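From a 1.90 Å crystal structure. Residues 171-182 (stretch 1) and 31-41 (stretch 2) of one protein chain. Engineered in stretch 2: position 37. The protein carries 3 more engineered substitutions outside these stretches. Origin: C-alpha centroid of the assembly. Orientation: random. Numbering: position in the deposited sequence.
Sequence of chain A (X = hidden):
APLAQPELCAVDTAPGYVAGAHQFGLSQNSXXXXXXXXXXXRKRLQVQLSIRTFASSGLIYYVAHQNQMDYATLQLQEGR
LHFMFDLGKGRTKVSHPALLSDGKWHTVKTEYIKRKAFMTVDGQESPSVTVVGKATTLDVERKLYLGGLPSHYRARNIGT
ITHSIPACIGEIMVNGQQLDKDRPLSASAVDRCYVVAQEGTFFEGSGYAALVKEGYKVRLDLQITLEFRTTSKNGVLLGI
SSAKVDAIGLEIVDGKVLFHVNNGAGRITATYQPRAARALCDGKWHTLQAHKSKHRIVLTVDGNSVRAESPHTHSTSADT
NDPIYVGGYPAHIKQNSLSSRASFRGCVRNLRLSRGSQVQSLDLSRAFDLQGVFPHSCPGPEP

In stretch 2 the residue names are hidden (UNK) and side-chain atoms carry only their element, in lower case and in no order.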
# COMPACT_ATOMS: atom_id res chain seq x y z
N GLU A 171 16.30 11.74 -5.75
CA GLU A 171 16.43 12.82 -6.71
C GLU A 171 16.06 12.36 -8.12
O GLU A 171 16.16 11.18 -8.45
CB GLU A 171 17.87 13.36 -6.70
CG GLU A 171 18.37 13.87 -5.34
CD GLU A 171 17.47 14.93 -4.73
OE1 GLU A 171 16.87 15.72 -5.49
OE2 GLU A 171 17.37 14.98 -3.48
N ILE A 172 15.63 13.30 -8.95
CA ILE A 172 15.26 12.99 -10.33
C ILE A 172 15.81 14.06 -11.28
O ILE A 172 15.78 15.26 -10.98
CB ILE A 172 13.72 12.88 -10.49
CG1 ILE A 172 13.35 12.69 -11.96
CG2 ILE A 172 13.04 14.10 -9.89
CD1 ILE A 172 11.85 12.50 -12.21
N MET A 173 16.32 13.60 -12.42
CA MET A 173 16.89 14.49 -13.42
C MET A 173 16.16 14.35 -14.75
O MET A 173 15.74 13.25 -15.13
CB MET A 173 18.35 14.13 -13.67
CG MET A 173 19.27 14.27 -12.49
SD MET A 173 20.90 13.67 -12.96
CE MET A 173 21.15 14.56 -14.51
N VAL A 174 16.01 15.46 -15.46
CA VAL A 174 15.36 15.47 -16.76
C VAL A 174 16.34 16.18 -17.70
O VAL A 174 16.73 17.32 -17.45
CB VAL A 174 14.02 16.23 -16.74
CG1 VAL A 174 13.47 16.34 -18.15
CG2 VAL A 174 13.02 15.50 -15.86
N ASN A 175 16.77 15.49 -18.76
CA ASN A 175 17.72 16.06 -19.72
C ASN A 175 18.93 16.72 -19.03
O ASN A 175 19.29 17.87 -19.34
CB ASN A 175 17.02 17.06 -20.65
CG ASN A 175 16.04 16.38 -21.60
OD1 ASN A 175 15.72 15.20 -21.42
ND2 ASN A 175 15.54 17.12 -22.59
N GLY A 176 19.55 16.00 -18.10
CA GLY A 176 20.72 16.50 -17.42
C GLY A 176 20.54 17.48 -16.27
O GLY A 176 21.52 17.85 -15.61
N GLN A 177 19.30 17.92 -16.04
CA GLN A 177 19.03 18.87 -14.96
C GLN A 177 18.33 18.21 -13.78
O GLN A 177 17.36 17.47 -13.95
CB GLN A 177 18.14 20.01 -15.46
CG GLN A 177 17.43 20.76 -14.32
CD GLN A 177 16.21 21.53 -14.80
OE1 GLN A 177 15.46 21.07 -15.65
NE2 GLN A 177 16.00 22.71 -14.23
N GLN A 178 18.82 18.49 -12.57
CA GLN A 178 18.20 17.93 -11.38
C GLN A 178 17.01 18.81 -11.00
O GLN A 178 17.15 20.03 -10.88
CB GLN A 178 19.23 17.90 -10.23
CG GLN A 178 18.67 17.42 -8.90
CD GLN A 178 19.76 17.20 -7.85
OE1 GLN A 178 19.47 17.04 -6.66
NE2 GLN A 178 21.02 17.20 -8.29
N LEU A 179 15.83 18.21 -10.86
CA LEU A 179 14.63 18.96 -10.50
C LEU A 179 14.60 19.26 -9.00
O LEU A 179 15.03 18.44 -8.18
CB LEU A 179 13.38 18.17 -10.90
CG LEU A 179 12.67 18.50 -12.23
CD1 LEU A 179 13.68 18.79 -13.32
CD2 LEU A 179 11.76 17.34 -12.61
N ASP A 180 14.12 20.44 -8.62
CA ASP A 180 14.07 20.78 -7.20
C ASP A 180 12.77 20.23 -6.63
O ASP A 180 11.73 20.87 -6.72
CB ASP A 180 14.12 22.30 -7.00
CG ASP A 180 14.58 22.68 -5.60
OD1 ASP A 180 14.18 22.00 -4.63
OD2 ASP A 180 15.33 23.67 -5.47
N LYS A 181 12.83 19.04 -6.05
CA LYS A 181 11.63 18.41 -5.49
C LYS A 181 11.13 19.15 -4.26
O LYS A 181 10.01 18.93 -3.82
CB LYS A 181 11.92 16.96 -5.11
CG LYS A 181 12.30 16.08 -6.28
CD LYS A 181 12.71 14.71 -5.80
CE LYS A 181 11.54 13.96 -5.21
NZ LYS A 181 12.01 12.81 -4.38
N ASP A 182 11.97 20.02 -3.71
CA ASP A 182 11.62 20.80 -2.53
C ASP A 182 10.72 21.98 -2.85
O ASP A 182 10.16 22.59 -1.95
CB ASP A 182 12.89 21.32 -1.83
CG ASP A 182 13.75 20.20 -1.29
OD1 ASP A 182 13.24 19.38 -0.50
OD2 ASP A 182 14.95 20.14 -1.65
N UNK A 31 1.26 12.47 -4.62
CA UNK A 31 2.07 12.92 -5.75
C UNK A 31 2.69 14.29 -5.53
O UNK A 31 2.36 14.99 -4.57
c UNK A 31 1.19 13.02 -7.01
c UNK A 31 0.31 15.39 -7.56
n UNK A 31 -0.75 16.13 -7.10
c UNK A 31 0.24 14.17 -6.99
c UNK A 31 -1.46 15.38 -6.27
n UNK A 31 -0.88 14.19 -6.19
N UNK A 32 3.60 14.66 -6.43
CA UNK A 32 4.25 15.96 -6.44
C UNK A 32 4.08 16.45 -7.88
O UNK A 32 4.19 15.67 -8.82
c UNK A 32 5.74 16.42 -3.71
c UNK A 32 6.27 15.46 -4.77
c UNK A 32 7.80 15.49 -4.79
c UNK A 32 5.75 15.86 -6.15
N UNK A 33 3.79 17.74 -8.06
CA UNK A 33 3.68 18.32 -9.39
C UNK A 33 4.89 19.24 -9.48
O UNK A 33 4.98 20.23 -8.75
c UNK A 33 1.17 18.21 -9.38
c UNK A 33 2.35 19.80 -10.93
c UNK A 33 2.38 19.13 -9.55
N UNK A 34 5.83 18.88 -10.34
CA UNK A 34 7.06 19.63 -10.50
C UNK A 34 7.14 20.43 -11.80
O UNK A 34 6.77 19.94 -12.87
c UNK A 34 8.25 18.68 -10.42
c UNK A 34 9.57 16.88 -9.33
c UNK A 34 8.33 17.75 -9.21
c UNK A 34 8.39 18.57 -7.93
N UNK A 35 7.64 21.67 -11.72
CA UNK A 35 7.77 22.53 -12.90
C UNK A 35 8.92 22.08 -13.80
O UNK A 35 9.94 21.60 -13.31
c UNK A 35 8.06 23.92 -12.31
c UNK A 35 8.16 22.34 -10.53
c UNK A 35 7.83 23.77 -10.82
N UNK A 36 8.74 22.20 -15.12
CA UNK A 36 9.80 21.88 -16.08
C UNK A 36 10.07 23.22 -16.77
O UNK A 36 9.21 23.71 -17.50
c UNK A 36 9.00 19.43 -16.70
c UNK A 36 8.58 18.63 -17.92
c UNK A 36 10.20 18.80 -16.02
c UNK A 36 9.33 20.87 -17.12
N UNK A 37 11.23 23.81 -16.54
CA UNK A 37 11.52 25.10 -17.15
C UNK A 37 12.60 25.14 -18.22
O UNK A 37 12.41 25.75 -19.27
o UNK A 37 11.41 24.31 -13.73
c UNK A 37 11.22 25.53 -13.71
n UNK A 37 11.33 26.26 -12.60
c UNK A 37 11.88 26.13 -16.07
c UNK A 37 10.84 26.28 -14.97
N UNK A 38 13.73 24.49 -17.98
CA UNK A 38 14.81 24.53 -18.96
C UNK A 38 14.83 23.37 -19.95
O UNK A 38 15.57 23.40 -20.93
o UNK A 38 18.34 24.15 -16.17
c UNK A 38 16.60 23.30 -17.59
c UNK A 38 18.02 23.37 -17.07
c UNK A 38 16.16 24.60 -18.25
n UNK A 38 18.90 22.55 -17.65
N UNK A 39 14.00 22.36 -19.69
CA UNK A 39 13.96 21.20 -20.56
C UNK A 39 13.18 21.39 -21.85
O UNK A 39 12.10 21.97 -21.85
c UNK A 39 13.39 20.00 -19.79
o UNK A 39 14.21 19.65 -18.69
N UNK A 40 13.75 20.92 -22.95
CA UNK A 40 13.08 20.95 -24.25
C UNK A 40 12.97 19.47 -24.57
O UNK A 40 13.91 18.87 -25.08
c UNK A 40 13.93 21.64 -25.32
c UNK A 40 13.19 21.78 -26.65
o UNK A 40 12.21 21.03 -26.86
o UNK A 40 13.58 22.62 -27.47
N UNK A 41 11.82 18.87 -24.26
CA UNK A 41 11.64 17.44 -24.48
C UNK A 41 11.05 17.03 -25.83
O UNK A 41 10.82 15.84 -26.07
c UNK A 41 10.75 16.84 -23.37
c UNK A 41 11.33 17.20 -22.00
c UNK A 41 9.33 17.37 -23.50
O HOH W 1 13.10 21.27 -17.00
O HOH W 2 16.96 19.94 -23.24

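Position 31 carries one carbon followed by a five-membered ring of three carbons and two nitrogens, an imidazole: His31. It is buried in its strand but reaches nothing on stretch 1. Position 32 has four carbons forked at the second, a carbon of the fork lying 4.1 Å from CE of Lys181. This is Leu32, an apolar side chain well matched to the aliphatic part of a lysine. At position 33 one carbon carries two more; this is Val33, buried and out of reach of stretch 1, as the alternation of a strand predicts.

Position 34 again shows four carbons forked at the second, pointing toward stretch 1, and more of its surface is covered by stretch 1 than that of any other position of its stretch. One terminal carbon lies 4.0 Å from Leu179 CD2 and 4.5 Å from Ile172 CG2, the other 4.1 Å from Lys181 CA. It is Leu34, whose fork lets one residue meet several neighbours.

At position 35 three carbons close a ring onto the backbone nitrogen. The CA-to-CB bond points sideways and the ring stays 5.4 Å or more from stretch 1, so the contact comes through the backbone, with O of position 35 4.3 Å from Leu179 CG. It is Pro35. Position 36 has four carbons forked at the second; it leaves sideways, but its end comes nearer, placing a terminal carbon 4.0 Å from Leu179 CD2 and 4.3 Å from Val174 CG2. This is Leu36, its length compensating for its direction.

Position 37 has three carbons, the third bearing one oxygen and one nitrogen, and is exposed, without a close contact to stretch 1: Gln37, an engineered residue. Position 38 has the same composition, and its second carbon lies 3.2 Å from Gln177 OE1. It is Gln38, whose polar end suits an exposed margin.

Position 39 has one carbon and one oxygen, the oxygen 3.4 Å from Val174 CG1: Ser39, small enough to fit there. Water 1 links Ser39 OG, at 2.6 Å, to Gln177 OE1, at 2.7 Å, donating to the latter. Position 40 has two carbons, the second carrying two oxygens, with CA-to-CB directed away from stretch 1. Its backbone N makes a weak 3.4 Å hydrogen bond to water 2, which also accepts from Asn175 ND2 at 3.2 Å. It is Asp40, exposed, with both carboxylate oxygens hydrogen-bonded just outside the stretches. Position 41, one carbon bearing two, sets one of these 4.5 Å from Val174 CG1: Val41, compact and apolar as its buried place suits.

The contact joins an apolar core, where Leu34 and Leu36 pack against Leu179, to a comparably large polar part around Gln177, Asn175, Gln38 and Ser39, with Lys181 lying along Leu32 and Leu34. Ile172 and Val174 extend the apolar surface. Near the type I' turn from Val174 to Gln177, the two waters bridge polar groups, while no clear direct hydrogen bond joins the stretches.

Stretch 2 31-41: HLVLPLQQSDV
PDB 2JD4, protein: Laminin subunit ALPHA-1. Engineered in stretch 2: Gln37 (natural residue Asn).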